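Side-chain contacts in serine proteinase inhibitor 1 (PDB 6BJ5), which probably inhibits serine proteases as a member of the serpin family and is important for the virulence of myxoma virus: residues M212-P217 with V246-F251; S297-E300 with G305-A308. All coordinates share one frame; numbering follows the deposited sequence.

Interaction 1: M212-P217 with V246-F251; sequences MLLVVP and VVMPKF
Met212 meets Met248 and Phe251 in a purely apolar contact between two strands that do not pair with each other. Its side chain leaves the strand extended, with CG anti to the backbone N (chi1 178°), and turns only at the thioether. The extended first two torsions set Met212 SD 4.4 Å from Met248 CE. The turn at chi3 then carries Met212 CE to the edge of the Phe251 ring, close to its plane, 4.3 Å from Phe251 CZ. Two places further on, Leu214 supplies the closest approach: its branch CD1 lies 3.9 Å from Met248 CE. The side chains of Leu214 and Met248 run alongside each other with opposite sense. Met248 holds CG between its own backbone N and carbonyl carbon (chi1 76°); with chi2 extended, the chain bends once, at chi3, and brings CE up to both Met212 SD and Leu214 CD1. One methyl thus serves two partners. The backbones stay far apart, with Leu214 CA 9.3 Å from Met248 CA, and side chains alone span the distance. Met212 and Leu214 bond through the backbone to Leu203 and Thr201, and Met248 to Met180. Leu203 also packs on Met248. The second chain of the assembly completes the surroundings, Phe18 of that chain meeting the Phe251 ring with planes at about 30° and Phe16 of that chain covering Leu214. Met212, Leu213, Val215, Val246 and Val247 pair antiparallel with that chain, so sheet structure runs on across the interface. Met212 and Leu214 packing against Met248 and Phe251 make one of the contacts between what is probably serpin sheet B, containing 210-217, and the strand 243-258 that appears to run from sheet C into sheet A.

Interaction 2: S297-E300 with G305-A308; sequences SKIE and GTTA
Glu300 and Thr307 face each other as a hydrogen-bonded antiparallel pair, and their two backbone bonds make the first shell. Glu300 N donates to Thr307 O at 2.7 Å, somewhat bent at the hydrogen (145°) and tilted 17° from the carbonyl plane. The return bond from Thr307 N to Glu300 O is 2.8 Å long, straighter (162°) and in the carbonyl plane. Each acceptor also receives a CA-H contact: Thr306 CA lies 3.1 Å from Glu300 O, and Ile299 CA approaches Thr307 O. Ile299 and Ala308 form the adjoining non-hydrogen-bonded pair. On their face of the sheet, Ile299 CG1 rests 4.0 Å from Ala308 CB, while the other branch, CG2, comes within 4.1 Å of Thr306 CG2. The side chains of Ile299 and Thr306 meet at a slant. Thr306 turns its methyl anti to its own nitrogen, which brings CG2 within 3.6 Å of Glu300 O as well, and its OG1 is hydrogen-bonded to Tyr205 OH. On the opposite face Glu300 CB and Thr307 CB sit 4.4 Å apart, with the glutamate chain extended beyond CG.

Further out, the ladder continues through the backbone bond of Lys298 with Ser309. Strands on both flanks hold the pair: Thr306 and Ala308 bond to Thr152 and Met150, Ile299 to Val253. Val34 and, from the second chain, Phe18 cover Ile299. At the turn, Gly305 adopts backbone angles that suit glycine, and its N makes a weak hydrogen bond to Asp302 OD1. A hairpin whose second strand, 305-314, lies between 142-153 and 293-302 is consistent with a cleaved serpin, in which the reactive-centre loop is inserted into the central beta sheet.

Interaction 1 and interaction 2 have centres about 14 Å apart, and both reach the large sheet, through the neighbouring strands 243-258 and 293-302. Phe251 is the main bridge: its CE1 lies 4.0 Å from Ile299 CG2, and its O comes within 3.8 Å of Glu300 CG. A second meeting point lies between Met212 CE and Thr306 OG1, 4.3 Å apart. Tyr205 touches residues of both contacts. Phe18 of the other chain touches Met212, Phe251 and Ile299. The packing between sheets in interaction 1 therefore borders directly on the start of the probable inserted strand in interaction 2.

Interaction 1: M212-P217 with V246-F251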
# COMPACT_ATOMS: atom_id res chain seq x y z
N MET A 212 -0.18 6.48 -12.42
CA MET A 212 -1.27 6.73 -11.49
C MET A 212 -2.59 6.70 -12.24
O MET A 212 -2.77 7.39 -13.24
CB MET A 212 -1.11 8.05 -10.74
CG MET A 212 -2.29 8.33 -9.81
SD MET A 212 -2.14 9.77 -8.73
CE MET A 212 -1.02 9.13 -7.49
N LEU A 213 -3.49 5.85 -11.77
CA LEU A 213 -4.87 5.86 -12.20
C LEU A 213 -5.60 6.77 -11.24
O LEU A 213 -5.54 6.57 -10.02
CB LEU A 213 -5.46 4.45 -12.18
CG LEU A 213 -4.74 3.44 -13.08
CD1 LEU A 213 -5.37 2.08 -12.93
CD2 LEU A 213 -4.76 3.89 -14.55
N LEU A 214 -6.25 7.79 -11.78
CA LEU A 214 -7.05 8.72 -11.00
C LEU A 214 -8.51 8.42 -11.33
O LEU A 214 -8.91 8.41 -12.50
CB LEU A 214 -6.64 10.15 -11.32
CG LEU A 214 -7.47 11.32 -10.80
CD1 LEU A 214 -7.32 11.48 -9.29
CD2 LEU A 214 -7.09 12.60 -11.50
N VAL A 215 -9.28 8.13 -10.29
CA VAL A 215 -10.67 7.71 -10.35
C VAL A 215 -11.51 8.79 -9.70
O VAL A 215 -11.39 9.01 -8.48
CB VAL A 215 -10.85 6.36 -9.62
CG1 VAL A 215 -12.31 5.85 -9.69
CG2 VAL A 215 -9.88 5.31 -10.18
N VAL A 216 -12.36 9.47 -10.47
CA VAL A 216 -13.17 10.57 -9.94
C VAL A 216 -14.64 10.15 -10.03
O VAL A 216 -15.22 10.18 -11.13
CB VAL A 216 -12.93 11.88 -10.70
CG1 VAL A 216 -13.82 12.97 -10.09
CG2 VAL A 216 -11.45 12.29 -10.71
N PRO A 217 -15.30 9.79 -8.91
CA PRO A 217 -16.66 9.26 -9.00
C PRO A 217 -17.72 10.18 -8.43
O PRO A 217 -17.41 11.15 -7.72
CB PRO A 217 -16.57 7.99 -8.16
CG PRO A 217 -15.71 8.44 -6.99
CD PRO A 217 -14.71 9.49 -7.59
N VAL A 246 -6.45 18.27 -16.64
CA VAL A 246 -6.41 17.61 -15.34
C VAL A 246 -6.29 18.68 -14.27
O VAL A 246 -5.34 19.48 -14.29
CB VAL A 246 -5.25 16.61 -15.27
CG1 VAL A 246 -5.18 15.93 -13.93
CG2 VAL A 246 -5.37 15.61 -16.39
N VAL A 247 -7.27 18.74 -13.38
CA VAL A 247 -7.28 19.66 -12.25
C VAL A 247 -7.32 18.79 -10.99
O VAL A 247 -8.37 18.22 -10.66
CB VAL A 247 -8.46 20.63 -12.32
CG1 VAL A 247 -8.47 21.56 -11.12
CG2 VAL A 247 -8.46 21.39 -13.65
N MET A 248 -6.20 18.64 -10.31
CA MET A 248 -6.20 17.75 -9.16
C MET A 248 -5.34 18.35 -8.07
O MET A 248 -4.39 19.10 -8.35
CB MET A 248 -5.70 16.35 -9.54
CG MET A 248 -4.21 16.26 -9.72
SD MET A 248 -3.67 14.58 -10.05
CE MET A 248 -4.20 13.71 -8.59
N PRO A 249 -5.65 18.06 -6.80
CA PRO A 249 -4.91 18.66 -5.69
C PRO A 249 -3.54 18.03 -5.50
O PRO A 249 -3.35 16.84 -5.73
CB PRO A 249 -5.76 18.33 -4.45
CG PRO A 249 -6.98 17.59 -4.96
CD PRO A 249 -6.64 17.08 -6.32
N LYS A 250 -2.60 18.86 -5.06
CA LYS A 250 -1.47 18.32 -4.32
C LYS A 250 -2.00 17.62 -3.07
O LYS A 250 -3.00 18.04 -2.48
CB LYS A 250 -0.51 19.44 -3.89
CG LYS A 250 0.15 20.12 -5.02
CD LYS A 250 0.93 21.32 -4.53
CE LYS A 250 2.10 20.88 -3.72
NZ LYS A 250 3.03 22.00 -3.49
N PHE A 251 -1.33 16.54 -2.68
CA PHE A 251 -1.71 15.91 -1.42
C PHE A 251 -0.54 15.18 -0.79
O PHE A 251 0.37 14.68 -1.48
CB PHE A 251 -2.92 14.98 -1.59
CG PHE A 251 -2.70 13.83 -2.52
CD1 PHE A 251 -2.14 12.64 -2.07
CD2 PHE A 251 -3.09 13.93 -3.85
CE1 PHE A 251 -1.96 11.55 -2.94
CE2 PHE A 251 -2.91 12.85 -4.73
CZ PHE A 251 -2.34 11.66 -4.26

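Interaction 2: S297-E300 with G305-A308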
# COMPACT_ATOMS: atom_id res chain seq x y z
N SER A 297 1.97 3.85 5.84
CA SER A 297 2.21 4.28 4.47
C SER A 297 2.18 5.80 4.42
O SER A 297 1.56 6.47 5.25
CB SER A 297 1.17 3.70 3.50
OG SER A 297 1.14 2.28 3.54
N LYS A 298 2.90 6.35 3.45
CA LYS A 298 2.86 7.78 3.22
C LYS A 298 2.94 7.96 1.72
O LYS A 298 3.72 7.25 1.05
CB LYS A 298 4.00 8.50 3.96
CG LYS A 298 3.88 10.03 3.97
CD LYS A 298 5.13 10.66 4.53
CE LYS A 298 5.13 12.17 4.42
NZ LYS A 298 6.50 12.70 4.75
N ILE A 299 2.09 8.84 1.18
CA ILE A 299 2.09 9.16 -0.25
C ILE A 299 2.10 10.68 -0.37
O ILE A 299 1.40 11.38 0.38
CB ILE A 299 0.90 8.54 -1.01
CG1 ILE A 299 0.93 7.01 -0.88
CG2 ILE A 299 0.97 8.84 -2.52
CD1 ILE A 299 -0.25 6.28 -1.43
N GLU A 300 2.91 11.19 -1.29
CA GLU A 300 2.99 12.62 -1.57
C GLU A 300 2.94 12.87 -3.07
O GLU A 300 3.83 12.44 -3.81
CB GLU A 300 4.27 13.22 -1.00
CG GLU A 300 4.03 14.57 -0.42
CD GLU A 300 5.29 15.32 -0.15
OE1 GLU A 300 5.21 16.55 0.05
OE2 GLU A 300 6.37 14.68 -0.22
N GLY A 305 5.84 15.16 -9.39
CA GLY A 305 5.72 13.71 -9.39
C GLY A 305 5.18 13.21 -8.05
O GLY A 305 4.47 13.94 -7.36
N THR A 306 5.56 11.99 -7.68
CA THR A 306 5.00 11.32 -6.51
C THR A 306 6.09 10.64 -5.69
O THR A 306 6.99 9.99 -6.25
CB THR A 306 3.96 10.28 -6.93
OG1 THR A 306 2.83 10.95 -7.52
CG2 THR A 306 3.50 9.43 -5.72
N THR A 307 5.99 10.75 -4.36
CA THR A 307 6.86 10.02 -3.43
C THR A 307 5.97 9.17 -2.54
O THR A 307 5.08 9.70 -1.86
CB THR A 307 7.71 10.96 -2.58
OG1 THR A 307 8.48 11.82 -3.42
CG2 THR A 307 8.68 10.14 -1.69
N ALA A 308 6.18 7.85 -2.56
CA ALA A 308 5.30 6.92 -1.87
C ALA A 308 6.12 5.91 -1.08
O ALA A 308 7.14 5.40 -1.55
CB ALA A 308 4.38 6.16 -2.82